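Side-chain contacts in elongation factor G (Thermus thermophilus, PDB 2DY1), which binds GTP with a magnesium ion and, as a member of the elongation factor G family, probably acts as a translational GTPase in protein synthesis: residues I159-Y164 with E199-F204; E214-L219 with E235-E240; P273-R278 with Y302-R307; V383-H388 with L431-A436; H614-L619 with E642-A647. All coordinates share one frame; numbering follows the deposited sequence.

Contact 1: residues I159-Y164 with E199-F204; sequences IDLPLY and ERVQRF
Leu161 brings both of its methyl groups to one face of the Phe204 ring. CD2 stands over the middle of the ring, 4.2 Å from its centroid and only 3° off the ring normal, a CH-pi contact. CD1 of Leu161 lies beyond the ring outline on the same side, 3.8 Å from CD2 of Phe204, and from there it also touches Val201 CG2 at 4.2 Å. Leu161 CG is anti to its own carbonyl carbon (chi1 -68°), which brings the fork of the side chain up to the helix. The leucine belongs to strand 156-165 of the large mixed sheet in the GTP-binding domain, and the helix that packs on it, 198-213, follows the antiparallel strands 168-174, 179-184 and 187-191. Val201 offers CG2, the branch anti to its carbonyl carbon, and also rests on Ile173 of strand 168-174. At its edge, in the ring plane, Phe204 has Arg200 CG from one turn earlier. Helix 142-153 closes in as well, with Tyr143 against Leu161 and Leu146 against Phe204.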
# COMPACT_ATOMS: atom_id res chain seq x y z
N ILE A 159 -4.74 31.16 2.73
CA ILE A 159 -4.97 31.97 1.55
C ILE A 159 -6.40 32.49 1.61
O ILE A 159 -6.68 33.64 1.26
CB ILE A 159 -4.82 31.14 0.24
CG1 ILE A 159 -3.40 30.57 0.15
CG2 ILE A 159 -5.20 31.97 -0.97
CD1 ILE A 159 -2.31 31.62 0.25
N ASP A 160 -7.31 31.62 2.06
CA ASP A 160 -8.72 31.97 2.11
C ASP A 160 -9.27 31.88 3.52
O ASP A 160 -8.79 31.09 4.34
CB ASP A 160 -9.57 30.94 1.33
CG ASP A 160 -9.20 30.86 -0.13
OD1 ASP A 160 -9.12 31.93 -0.77
OD2 ASP A 160 -9.03 29.72 -0.64
N LEU A 161 -10.30 32.70 3.75
CA LEU A 161 -11.09 32.66 4.98
C LEU A 161 -12.53 32.52 4.45
O LEU A 161 -12.83 32.90 3.32
CB LEU A 161 -10.94 33.93 5.81
CG LEU A 161 -9.56 34.12 6.42
CD1 LEU A 161 -9.56 35.44 7.19
CD2 LEU A 161 -9.17 32.96 7.34
N PRO A 162 -13.43 31.97 5.25
CA PRO A 162 -14.81 31.82 4.77
C PRO A 162 -15.67 33.07 4.80
O PRO A 162 -15.58 33.88 5.73
CB PRO A 162 -15.37 30.73 5.68
CG PRO A 162 -14.61 30.92 6.96
CD PRO A 162 -13.21 31.32 6.55
N LEU A 163 -16.47 33.23 3.75
CA LEU A 163 -17.43 34.33 3.73
C LEU A 163 -18.76 33.76 4.17
O LEU A 163 -19.26 32.80 3.59
CB LEU A 163 -17.56 34.94 2.33
CG LEU A 163 -18.58 36.07 2.24
CD1 LEU A 163 -18.04 37.26 3.05
CD2 LEU A 163 -18.78 36.50 0.78
N TYR A 164 -19.34 34.33 5.23
CA TYR A 164 -20.63 33.88 5.72
C TYR A 164 -21.69 34.95 5.56
O TYR A 164 -21.39 36.15 5.57
CB TYR A 164 -20.57 33.56 7.22
CG TYR A 164 -19.80 32.32 7.58
CD1 TYR A 164 -20.41 31.06 7.50
CD2 TYR A 164 -18.48 32.39 8.00
CE1 TYR A 164 -19.70 29.90 7.84
CE2 TYR A 164 -17.78 31.25 8.34
CZ TYR A 164 -18.38 30.01 8.27
OH TYR A 164 -17.67 28.88 8.65
N GLU A 199 -11.10 43.48 10.82
CA GLU A 199 -9.93 43.44 11.68
C GLU A 199 -9.26 42.06 11.65
O GLU A 199 -8.03 41.96 11.59
CB GLU A 199 -10.30 43.82 13.12
CG GLU A 199 -10.91 45.21 13.21
CD GLU A 199 -10.91 45.77 14.62
OE1 GLU A 199 -11.32 45.04 15.55
OE2 GLU A 199 -10.51 46.94 14.79
N ARG A 200 -10.06 41.00 11.67
CA ARG A 200 -9.48 39.65 11.65
C ARG A 200 -8.83 39.39 10.30
O ARG A 200 -7.75 38.80 10.23
CB ARG A 200 -10.54 38.58 11.94
CG ARG A 200 -9.95 37.16 11.98
CD ARG A 200 -10.86 36.15 12.68
NE ARG A 200 -12.19 36.11 12.07
CZ ARG A 200 -13.20 35.35 12.51
NH1 ARG A 200 -14.37 35.39 11.89
NH2 ARG A 200 -13.02 34.56 13.56
N VAL A 201 -9.48 39.81 9.22
CA VAL A 201 -8.93 39.61 7.89
C VAL A 201 -7.58 40.32 7.79
O VAL A 201 -6.62 39.77 7.24
CB VAL A 201 -9.86 40.15 6.80
CG1 VAL A 201 -9.17 40.12 5.46
CG2 VAL A 201 -11.12 39.31 6.76
N GLN A 202 -7.52 41.53 8.33
CA GLN A 202 -6.28 42.30 8.30
C GLN A 202 -5.17 41.59 9.07
O GLN A 202 -4.02 41.57 8.63
CB GLN A 202 -6.52 43.70 8.89
CG GLN A 202 -6.30 44.83 7.90
CD GLN A 202 -4.94 44.76 7.21
OE1 GLN A 202 -3.91 44.60 7.87
NE2 GLN A 202 -4.94 44.90 5.89
N ARG A 203 -5.51 41.00 10.22
CA ARG A 203 -4.55 40.28 11.04
C ARG A 203 -3.97 39.11 10.24
O ARG A 203 -2.75 38.89 10.23
CB ARG A 203 -5.23 39.75 12.29
CG ARG A 203 -4.32 39.13 13.32
CD ARG A 203 -5.16 38.32 14.31
NE ARG A 203 -6.39 39.03 14.70
CZ ARG A 203 -7.54 38.41 14.96
NH1 ARG A 203 -7.62 37.09 14.87
NH2 ARG A 203 -8.61 39.12 15.30
N PHE A 204 -4.84 38.36 9.58
CA PHE A 204 -4.36 37.23 8.79
C PHE A 204 -3.49 37.70 7.63
O PHE A 204 -2.52 37.03 7.27
CB PHE A 204 -5.55 36.41 8.26
CG PHE A 204 -6.01 35.35 9.21
CD1 PHE A 204 -5.35 34.11 9.27
CD2 PHE A 204 -7.07 35.58 10.07
CE1 PHE A 204 -5.76 33.15 10.18
CE2 PHE A 204 -7.47 34.62 10.98
CZ PHE A 204 -6.81 33.40 11.03

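Contact 2: residues E214-L219 with E235-E240; sequences ETDEGL and EKAFHE
Thr215 reaches Ala237 through a water that lies 2.8 Å from Thr215 OG1 and 2.7 Å from Ala237 O and bridges them. The hydroxyl sits between its backbone N and carbonyl carbon (chi1 66°), and is hydrogen-bonded as well to Ile212 O at the end of helix 198-213. Next comes Asp216, whose CB touches Ala237 CB at 3.9 Å while its carboxylate turns back to its own chain. There OD1 takes the N-H of Leu219 on its anti lone pair, 2.8 Å from Leu219 N and fairly straight at 163°, so Asp216 is the N-cap of helix 217-225. In the first turn of that helix, Leu219 puts CD1 3.6 Å from Ala237 CB, the closest approach between the segments. One methyl of helix 231-243 thus touches both the capping residue and the leucine. The chemistry is split: apolar carbons make the direct contact, water bridges the polar atoms beside it, and a negative charge at the start of helix 217-225 probably interacts favourably with the helix dipole.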
# COMPACT_ATOMS: atom_id res chain seq x y z
N GLU A 214 9.78 36.16 5.64
CA GLU A 214 10.76 35.40 6.40
C GLU A 214 11.46 34.25 5.65
O GLU A 214 12.50 33.77 6.09
CB GLU A 214 10.13 34.86 7.67
CG GLU A 214 9.86 35.96 8.68
CD GLU A 214 9.02 35.49 9.85
OE1 GLU A 214 8.80 36.30 10.78
OE2 GLU A 214 8.58 34.32 9.83
N THR A 215 10.90 33.84 4.51
CA THR A 215 11.51 32.76 3.73
C THR A 215 12.42 33.25 2.63
O THR A 215 13.03 32.43 1.93
CB THR A 215 10.44 31.91 3.03
OG1 THR A 215 9.79 32.71 2.04
CG2 THR A 215 9.45 31.38 4.02
N ASP A 216 12.53 34.56 2.46
CA ASP A 216 13.36 35.11 1.40
C ASP A 216 14.34 36.14 1.96
O ASP A 216 13.94 37.17 2.50
CB ASP A 216 12.48 35.75 0.33
CG ASP A 216 13.28 36.31 -0.83
OD1 ASP A 216 13.79 37.44 -0.71
OD2 ASP A 216 13.41 35.61 -1.85
N GLU A 217 15.63 35.84 1.83
CA GLU A 217 16.68 36.71 2.34
C GLU A 217 16.57 38.14 1.83
O GLU A 217 16.74 39.08 2.59
CB GLU A 217 18.05 36.12 2.02
CG GLU A 217 18.35 34.87 2.84
CD GLU A 217 19.69 34.24 2.52
OE1 GLU A 217 20.46 34.84 1.74
OE2 GLU A 217 19.97 33.14 3.04
N GLY A 218 16.27 38.29 0.54
CA GLY A 218 16.14 39.61 -0.04
C GLY A 218 15.02 40.42 0.59
O GLY A 218 15.23 41.55 1.01
N LEU A 219 13.83 39.84 0.67
CA LEU A 219 12.70 40.54 1.26
C LEU A 219 12.85 40.73 2.76
O LEU A 219 12.39 41.71 3.33
CB LEU A 219 11.40 39.78 0.99
CG LEU A 219 11.00 39.65 -0.47
CD1 LEU A 219 9.65 38.97 -0.57
CD2 LEU A 219 10.95 41.03 -1.11
N GLU A 235 5.08 37.63 -4.64
CA GLU A 235 4.56 36.47 -5.39
C GLU A 235 5.68 35.45 -5.61
O GLU A 235 5.51 34.26 -5.37
CB GLU A 235 4.01 36.88 -6.76
CG GLU A 235 2.86 37.86 -6.75
CD GLU A 235 2.45 38.28 -8.16
OE1 GLU A 235 2.00 37.40 -8.93
OE2 GLU A 235 2.59 39.48 -8.49
N LYS A 236 6.82 35.94 -6.09
CA LYS A 236 7.95 35.05 -6.36
C LYS A 236 8.46 34.38 -5.10
O LYS A 236 8.80 33.21 -5.11
CB LYS A 236 9.09 35.83 -7.04
CG LYS A 236 8.73 36.31 -8.45
CD LYS A 236 9.89 37.02 -9.14
CE LYS A 236 9.51 37.42 -10.57
NZ LYS A 236 10.61 38.14 -11.28
N ALA A 237 8.50 35.12 -3.99
CA ALA A 237 8.95 34.54 -2.75
C ALA A 237 7.98 33.44 -2.29
O ALA A 237 8.41 32.39 -1.82
CB ALA A 237 9.08 35.61 -1.67
N PHE A 238 6.69 33.72 -2.43
CA PHE A 238 5.63 32.77 -2.06
C PHE A 238 5.82 31.47 -2.85
O PHE A 238 5.88 30.40 -2.25
CB PHE A 238 4.26 33.38 -2.39
CG PHE A 238 3.11 32.40 -2.31
CD1 PHE A 238 2.76 31.81 -1.11
CD2 PHE A 238 2.38 32.09 -3.45
CE1 PHE A 238 1.67 30.92 -1.03
CE2 PHE A 238 1.29 31.20 -3.39
CZ PHE A 238 0.94 30.62 -2.18
N HIS A 239 5.93 31.58 -4.16
CA HIS A 239 6.11 30.41 -5.03
C HIS A 239 7.37 29.63 -4.66
O HIS A 239 7.38 28.40 -4.62
CB HIS A 239 6.20 30.84 -6.49
CG HIS A 239 6.17 29.69 -7.46
ND1 HIS A 239 4.99 29.13 -7.91
CD2 HIS A 239 7.17 29.00 -8.06
CE1 HIS A 239 5.27 28.14 -8.74
NE2 HIS A 239 6.58 28.04 -8.85
N GLU A 240 8.44 30.35 -4.36
CA GLU A 240 9.69 29.71 -4.02
C GLU A 240 9.61 29.00 -2.67
O GLU A 240 10.16 27.91 -2.49
CB GLU A 240 10.81 30.77 -4.04
CG GLU A 240 12.21 30.25 -3.82
CD GLU A 240 12.68 29.30 -4.90
OE1 GLU A 240 12.08 29.25 -6.00
OE2 GLU A 240 13.68 28.60 -4.64
O HOH W 1 10.83 32.35 -0.55

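Contact 3: residues P273-R278 with Y302-R307; sequences PSPTER and YLRLYR
Arg304 runs at a slant past Pro275. From CB the chain leaves with CG anti to the backbone N (chi1 161°), which puts CG over the rim of the Tyr306 ring, 3.5 Å above its plane; the bend at chi2 (65°) then redirects the chain from CD onward. NE donates to Leu305 O at 2.9 Å, coming from above the carbonyl plane, 70° out of it. The guanidinium in turn has Tyr306 CD1 over its centre. NH2, at the tip, lies 3.6 Å from both CB and CG of Pro275 and forms a salt bridge with Asp99, while NH1 bonds to Ala97 O. Asp99 also pairs with Arg278, whose NH1 comes within 4.5 Å of Tyr306 CE1; the shared carboxylate probably eases the closeness of the two arginines. Pro275 opens the short helix 275-279, started by the Ser274-Glu277 capping box. This helix meets the end of a domain 2 strand at the beta bulge of Tyr306 and Arg307, with the end of helix 88-97 and the residues after it, to Asp99, against both.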
# COMPACT_ATOMS: atom_id res chain seq x y z
N PRO A 273 4.87 23.99 -8.01
CA PRO A 273 5.92 24.00 -9.04
C PRO A 273 5.65 23.32 -10.34
O PRO A 273 4.90 22.36 -10.42
CB PRO A 273 7.09 23.35 -8.32
CG PRO A 273 6.41 22.26 -7.56
CD PRO A 273 5.21 23.02 -6.95
N SER A 274 6.33 23.82 -11.37
CA SER A 274 6.24 23.25 -12.70
C SER A 274 7.27 22.11 -12.76
O SER A 274 8.16 22.00 -11.91
CB SER A 274 6.63 24.30 -13.75
OG SER A 274 8.04 24.53 -13.67
N PRO A 275 7.16 21.23 -13.76
CA PRO A 275 8.11 20.12 -13.88
C PRO A 275 9.54 20.65 -14.07
O PRO A 275 10.50 20.07 -13.56
CB PRO A 275 7.61 19.37 -15.11
CG PRO A 275 6.15 19.59 -15.06
CD PRO A 275 5.99 21.04 -14.64
N THR A 276 9.66 21.75 -14.81
CA THR A 276 10.97 22.36 -15.05
C THR A 276 11.60 22.81 -13.75
O THR A 276 12.81 22.66 -13.54
CB THR A 276 10.84 23.57 -15.99
OG1 THR A 276 10.37 23.13 -17.26
CG2 THR A 276 12.20 24.25 -16.15
N GLU A 277 10.79 23.37 -12.85
CA GLU A 277 11.32 23.80 -11.57
C GLU A 277 11.79 22.63 -10.71
O GLU A 277 12.62 22.79 -9.82
CB GLU A 277 10.26 24.63 -10.82
CG GLU A 277 10.04 26.00 -11.43
CD GLU A 277 8.92 26.79 -10.80
OE1 GLU A 277 9.12 27.99 -10.55
OE2 GLU A 277 7.83 26.23 -10.58
N ARG A 278 11.27 21.43 -10.96
CA ARG A 278 11.68 20.28 -10.18
C ARG A 278 12.84 19.49 -10.80
O ARG A 278 13.81 19.17 -10.12
CB ARG A 278 10.49 19.33 -9.97
CG ARG A 278 10.85 18.15 -9.10
CD ARG A 278 9.68 17.18 -8.94
NE ARG A 278 10.01 16.07 -8.06
CZ ARG A 278 9.23 15.00 -7.90
NH1 ARG A 278 8.10 14.93 -8.58
NH2 ARG A 278 9.56 14.04 -7.04
N TYR A 302 0.05 3.87 -17.52
CA TYR A 302 -0.08 5.29 -17.26
C TYR A 302 1.31 5.83 -16.97
O TYR A 302 1.96 5.42 -16.01
CB TYR A 302 -1.03 5.52 -16.09
CG TYR A 302 -2.44 5.12 -16.47
CD1 TYR A 302 -3.39 6.07 -16.83
CD2 TYR A 302 -2.81 3.78 -16.52
CE1 TYR A 302 -4.68 5.68 -17.23
CE2 TYR A 302 -4.09 3.39 -16.92
CZ TYR A 302 -5.00 4.34 -17.27
OH TYR A 302 -6.25 3.93 -17.67
N LEU A 303 1.73 6.75 -17.83
CA LEU A 303 3.08 7.28 -17.76
C LEU A 303 3.13 8.73 -17.37
O LEU A 303 2.40 9.54 -17.91
CB LEU A 303 3.73 7.19 -19.14
CG LEU A 303 4.43 5.94 -19.66
CD1 LEU A 303 3.49 4.76 -19.62
CD2 LEU A 303 4.90 6.22 -21.10
N ARG A 304 4.01 9.05 -16.43
CA ARG A 304 4.24 10.45 -16.09
C ARG A 304 5.51 10.85 -16.84
O ARG A 304 6.53 10.16 -16.75
CB ARG A 304 4.50 10.62 -14.59
CG ARG A 304 5.20 11.97 -14.26
CD ARG A 304 4.32 13.19 -14.57
NE ARG A 304 5.14 14.39 -14.68
CZ ARG A 304 5.59 15.12 -13.66
NH1 ARG A 304 5.30 14.81 -12.40
NH2 ARG A 304 6.41 16.15 -13.92
N LEU A 305 5.43 11.94 -17.59
CA LEU A 305 6.60 12.46 -18.31
C LEU A 305 7.15 13.54 -17.38
O LEU A 305 6.55 14.61 -17.21
CB LEU A 305 6.17 13.07 -19.65
CG LEU A 305 7.29 13.63 -20.55
CD1 LEU A 305 8.30 12.53 -20.87
CD2 LEU A 305 6.68 14.18 -21.83
N TYR A 306 8.29 13.25 -16.77
CA TYR A 306 8.90 14.18 -15.82
C TYR A 306 9.68 15.28 -16.47
O TYR A 306 9.75 16.39 -15.95
CB TYR A 306 9.85 13.43 -14.88
CG TYR A 306 9.20 12.44 -13.92
CD1 TYR A 306 8.39 12.88 -12.87
CD2 TYR A 306 9.43 11.07 -14.04
CE1 TYR A 306 7.84 11.99 -11.95
CE2 TYR A 306 8.87 10.15 -13.12
CZ TYR A 306 8.08 10.63 -12.07
OH TYR A 306 7.57 9.73 -11.16
N ARG A 307 10.27 14.95 -17.61
CA ARG A 307 11.13 15.91 -18.28
C ARG A 307 11.11 15.59 -19.74
O ARG A 307 10.90 14.44 -20.10
CB ARG A 307 12.57 15.75 -17.76
CG ARG A 307 13.56 16.85 -18.17
CD ARG A 307 14.91 16.59 -17.50
NE ARG A 307 15.51 15.33 -17.93
CZ ARG A 307 16.40 14.65 -17.22
NH1 ARG A 307 16.81 15.10 -16.05
NH2 ARG A 307 16.88 13.51 -17.70

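Contact 4: residues V383-H388 with L431-A436; sequences VPVALH and LHLATA
Leu433 meets two valines of one strand in different ways: it crosses Val383 obliquely, whereas it and Val385 reach toward each other tip to tip. The same methyl serves both, for CD1 of Leu433 is 3.6 Å from CG1 of Val383 and 3.8 Å from CG1 of Val385. Its approach to Val383 also brings that CD1 within 3.8 Å of the backbone O of Val383. The valines turn different branches to it. In Val383 the touching CG1 is anti to the backbone N (chi1 -179°); in Val385 it is anti to the carbonyl carbon (chi1 -68°). Being two residues apart on strand 383-389, they point to the same face of the four-stranded antiparallel sheet of domain III, a ferredoxin-like fold in which helix 430-442 packs on that face. Leu425 and Phe449, from the strands flanking 383-389, touch Leu433 too, so this leucine is set into an apolar surface drawn from three strands. Tyr626 of helix 625-633 touches both valines, bringing a second helix against them.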
# COMPACT_ATOMS: atom_id res chain seq x y z
N VAL A 383 -2.25 -9.13 4.96
CA VAL A 383 -3.51 -9.85 5.23
C VAL A 383 -3.63 -10.99 4.24
O VAL A 383 -3.86 -10.77 3.05
CB VAL A 383 -4.73 -8.93 5.08
CG1 VAL A 383 -6.00 -9.72 5.39
CG2 VAL A 383 -4.60 -7.74 6.02
N PRO A 384 -3.52 -12.23 4.74
CA PRO A 384 -3.61 -13.37 3.84
C PRO A 384 -4.92 -14.11 3.81
O PRO A 384 -5.61 -14.22 4.82
CB PRO A 384 -2.51 -14.27 4.37
CG PRO A 384 -2.73 -14.14 5.86
CD PRO A 384 -3.04 -12.65 6.07
N VAL A 385 -5.27 -14.60 2.62
CA VAL A 385 -6.43 -15.46 2.46
C VAL A 385 -6.01 -16.57 1.51
O VAL A 385 -5.13 -16.38 0.68
CB VAL A 385 -7.69 -14.74 1.85
CG1 VAL A 385 -8.24 -13.70 2.83
CG2 VAL A 385 -7.35 -14.10 0.53
N ALA A 386 -6.59 -17.76 1.66
CA ALA A 386 -6.28 -18.84 0.73
C ALA A 386 -7.33 -18.71 -0.38
O ALA A 386 -8.50 -18.47 -0.09
CB ALA A 386 -6.38 -20.20 1.42
N LEU A 387 -6.90 -18.83 -1.63
CA LEU A 387 -7.76 -18.69 -2.80
C LEU A 387 -8.23 -20.01 -3.37
O LEU A 387 -7.44 -20.95 -3.49
CB LEU A 387 -7.02 -17.99 -3.95
CG LEU A 387 -6.62 -16.53 -4.00
CD1 LEU A 387 -6.45 -16.15 -5.48
CD2 LEU A 387 -7.67 -15.68 -3.37
N HIS A 388 -9.50 -20.08 -3.75
CA HIS A 388 -10.06 -21.30 -4.33
C HIS A 388 -10.97 -20.98 -5.52
O HIS A 388 -11.86 -20.15 -5.41
CB HIS A 388 -10.93 -22.02 -3.29
CG HIS A 388 -10.30 -22.13 -1.94
ND1 HIS A 388 -9.53 -23.21 -1.57
CD2 HIS A 388 -10.32 -21.30 -0.88
CE1 HIS A 388 -9.10 -23.04 -0.33
NE2 HIS A 388 -9.57 -21.89 0.11
N LEU A 431 -11.15 -4.61 2.78
CA LEU A 431 -11.72 -3.96 1.62
C LEU A 431 -10.83 -4.20 0.41
O LEU A 431 -11.33 -4.49 -0.68
CB LEU A 431 -11.88 -2.45 1.88
CG LEU A 431 -12.31 -1.61 0.67
CD1 LEU A 431 -13.68 -2.05 0.15
CD2 LEU A 431 -12.34 -0.14 1.06
N HIS A 432 -9.52 -4.11 0.61
CA HIS A 432 -8.62 -4.35 -0.53
C HIS A 432 -8.90 -5.74 -1.13
O HIS A 432 -9.08 -5.87 -2.35
CB HIS A 432 -7.16 -4.27 -0.05
CG HIS A 432 -6.15 -4.42 -1.15
ND1 HIS A 432 -4.88 -4.89 -0.92
CD2 HIS A 432 -6.22 -4.14 -2.47
CE1 HIS A 432 -4.20 -4.90 -2.06
NE2 HIS A 432 -4.99 -4.45 -3.01
N LEU A 433 -8.94 -6.77 -0.29
CA LEU A 433 -9.16 -8.14 -0.77
C LEU A 433 -10.54 -8.30 -1.40
O LEU A 433 -10.71 -9.02 -2.38
CB LEU A 433 -8.96 -9.12 0.39
CG LEU A 433 -7.50 -9.26 0.81
CD1 LEU A 433 -7.43 -10.04 2.11
CD2 LEU A 433 -6.67 -9.94 -0.29
N ALA A 434 -11.54 -7.60 -0.86
CA ALA A 434 -12.87 -7.68 -1.45
C ALA A 434 -12.83 -7.12 -2.87
O ALA A 434 -13.42 -7.69 -3.79
CB ALA A 434 -13.89 -6.88 -0.59
N THR A 435 -12.12 -6.01 -3.07
CA THR A 435 -12.05 -5.44 -4.41
C THR A 435 -11.28 -6.34 -5.37
O THR A 435 -11.54 -6.32 -6.57
CB THR A 435 -11.44 -4.00 -4.44
OG1 THR A 435 -10.07 -4.01 -4.00
CG2 THR A 435 -12.28 -3.07 -3.57
N ALA A 436 -10.36 -7.15 -4.84
CA ALA A 436 -9.60 -8.07 -5.71
C ALA A 436 -10.52 -9.22 -6.14
O ALA A 436 -10.49 -9.66 -7.29
CB ALA A 436 -8.38 -8.63 -4.97

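Contact 5: residues H614-L619 with E642-A647; sequences HAEVPL and EFSHYA
Glu616 brings its carboxylate up to Ser644 and His645, and everything that touches across this contact is at that end of the glutamate. CG is anti to the carbonyl carbon (chi1 -80°) and the chain runs extended beyond it, which carries the acid across to the other strand. The tight part is within the second segment, where Ser644 OG and His645 ND1 are hydrogen-bonded at 2.8 Å, the proton being on either one; this bond probably holds the ring's rotation. The carboxylate's own contacts are looser: OE2 is 3.4 Å from Ser644 OG, at best a weak hydrogen bond, and OE1 is 3.5 Å from CE1 of His645, at the edge of the imidazole and near its plane. All three residues are partly exposed, so solvent probably weakens the pull of the carboxylate. Strands 610-618 and 638-648 do not pair with each other; each pairs with strand 569-583, and they face one another across it. With strand 600-607 and helices 587-596 and 625-633 they make the ferredoxin-like fold of the C-terminal domain, where Ser644 and His645, both facing Ile575, form a classic beta bulge.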
# COMPACT_ATOMS: atom_id res chain seq x y z
N HIS A 614 0.60 -4.91 24.15
CA HIS A 614 1.57 -5.87 23.60
C HIS A 614 1.20 -7.25 24.08
O HIS A 614 1.03 -7.47 25.28
CB HIS A 614 2.98 -5.55 24.08
CG HIS A 614 3.51 -4.24 23.60
ND1 HIS A 614 3.91 -4.03 22.29
CD2 HIS A 614 3.73 -3.07 24.25
CE1 HIS A 614 4.35 -2.79 22.16
NE2 HIS A 614 4.26 -2.19 23.33
N ALA A 615 1.08 -8.20 23.16
CA ALA A 615 0.73 -9.55 23.55
C ALA A 615 1.33 -10.59 22.62
O ALA A 615 1.89 -10.26 21.57
CB ALA A 615 -0.79 -9.70 23.57
N GLU A 616 1.23 -11.85 23.04
CA GLU A 616 1.68 -12.98 22.25
C GLU A 616 0.42 -13.80 22.14
O GLU A 616 -0.31 -13.97 23.12
CB GLU A 616 2.78 -13.78 22.96
CG GLU A 616 4.16 -13.17 22.84
CD GLU A 616 5.27 -14.17 23.13
OE1 GLU A 616 4.98 -15.27 23.66
OE2 GLU A 616 6.45 -13.86 22.82
N VAL A 617 0.13 -14.30 20.94
CA VAL A 617 -1.08 -15.06 20.72
C VAL A 617 -0.86 -16.09 19.62
O VAL A 617 -0.08 -15.86 18.70
CB VAL A 617 -2.23 -14.11 20.29
CG1 VAL A 617 -1.81 -13.34 19.04
CG2 VAL A 617 -3.51 -14.89 20.04
N PRO A 618 -1.53 -17.24 19.71
CA PRO A 618 -1.38 -18.28 18.69
C PRO A 618 -1.90 -17.75 17.36
O PRO A 618 -2.97 -17.15 17.31
CB PRO A 618 -2.26 -19.41 19.20
CG PRO A 618 -2.24 -19.22 20.68
CD PRO A 618 -2.37 -17.73 20.83
N LEU A 619 -1.14 -17.96 16.29
CA LEU A 619 -1.58 -17.49 14.97
C LEU A 619 -2.98 -18.01 14.67
O LEU A 619 -3.79 -17.33 14.04
CB LEU A 619 -0.62 -17.98 13.89
CG LEU A 619 -1.06 -17.70 12.45
CD1 LEU A 619 -0.93 -16.20 12.18
CD2 LEU A 619 -0.20 -18.50 11.48
N GLU A 642 3.31 -10.29 14.08
CA GLU A 642 4.61 -10.74 13.59
C GLU A 642 4.96 -12.07 14.23
O GLU A 642 4.71 -12.27 15.42
CB GLU A 642 5.70 -9.71 13.92
CG GLU A 642 5.57 -8.39 13.18
CD GLU A 642 6.76 -7.47 13.41
OE1 GLU A 642 6.82 -6.40 12.77
OE2 GLU A 642 7.65 -7.82 14.22
N PHE A 643 5.52 -12.97 13.44
CA PHE A 643 5.91 -14.29 13.93
C PHE A 643 6.90 -14.17 15.07
O PHE A 643 7.85 -13.39 15.02
CB PHE A 643 6.54 -15.12 12.81
CG PHE A 643 7.04 -16.47 13.26
CD1 PHE A 643 6.15 -17.50 13.54
CD2 PHE A 643 8.40 -16.69 13.44
CE1 PHE A 643 6.61 -18.74 14.00
CE2 PHE A 643 8.87 -17.92 13.90
CZ PHE A 643 7.98 -18.94 14.17
N SER A 644 6.68 -14.97 16.11
CA SER A 644 7.55 -14.97 17.28
C SER A 644 8.31 -16.29 17.41
O SER A 644 9.54 -16.32 17.31
CB SER A 644 6.70 -14.74 18.53
OG SER A 644 7.51 -14.77 19.70
N HIS A 645 7.58 -17.38 17.61
CA HIS A 645 8.22 -18.67 17.77
C HIS A 645 7.15 -19.75 17.77
O HIS A 645 5.96 -19.44 17.76
CB HIS A 645 8.94 -18.72 19.13
CG HIS A 645 8.00 -18.61 20.29
ND1 HIS A 645 7.41 -17.42 20.67
CD2 HIS A 645 7.50 -19.56 21.12
CE1 HIS A 645 6.58 -17.64 21.67
NE2 HIS A 645 6.61 -18.93 21.96
N TYR A 646 7.58 -21.01 17.78
CA TYR A 646 6.65 -22.13 17.84
C TYR A 646 6.57 -22.56 19.29
O TYR A 646 7.55 -22.48 20.03
CB TYR A 646 7.13 -23.31 16.99
CG TYR A 646 6.64 -23.27 15.56
CD1 TYR A 646 7.28 -22.48 14.60
CD2 TYR A 646 5.49 -23.97 15.18
CE1 TYR A 646 6.78 -22.39 13.29
CE2 TYR A 646 4.99 -23.89 13.89
CZ TYR A 646 5.63 -23.10 12.95
OH TYR A 646 5.12 -23.01 11.68
N ALA A 647 5.40 -23.01 19.72
CA ALA A 647 5.23 -23.46 21.09
C ALA A 647 4.34 -24.68 21.06
O ALA A 647 3.57 -24.87 20.13
CB ALA A 647 4.59 -22.36 21.94

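The five contacts follow one another along the chain, each closing before the next opens. Contacts 1 and 2 lie in the GTP-binding domain, centres 22 Å apart, and touch where Ile159 packs on Phe238; helix 198-213 of contact 1 is followed by helix 217-225 of contact 2 after a short break. Contact 3, centred 23 Å from contact 2, is joined to it by a probable hydrogen bond between His239 and Glu277, and carries the chain into domain 2. Contact 4 in domain III and contact 5 in the C-terminal domain have centres 23 Å apart, without touching; the centres of contacts 1 and 5 are about 55 Å apart. The series thus samples four of the domains, with contact 3 at the junction of the first two and the others within domains.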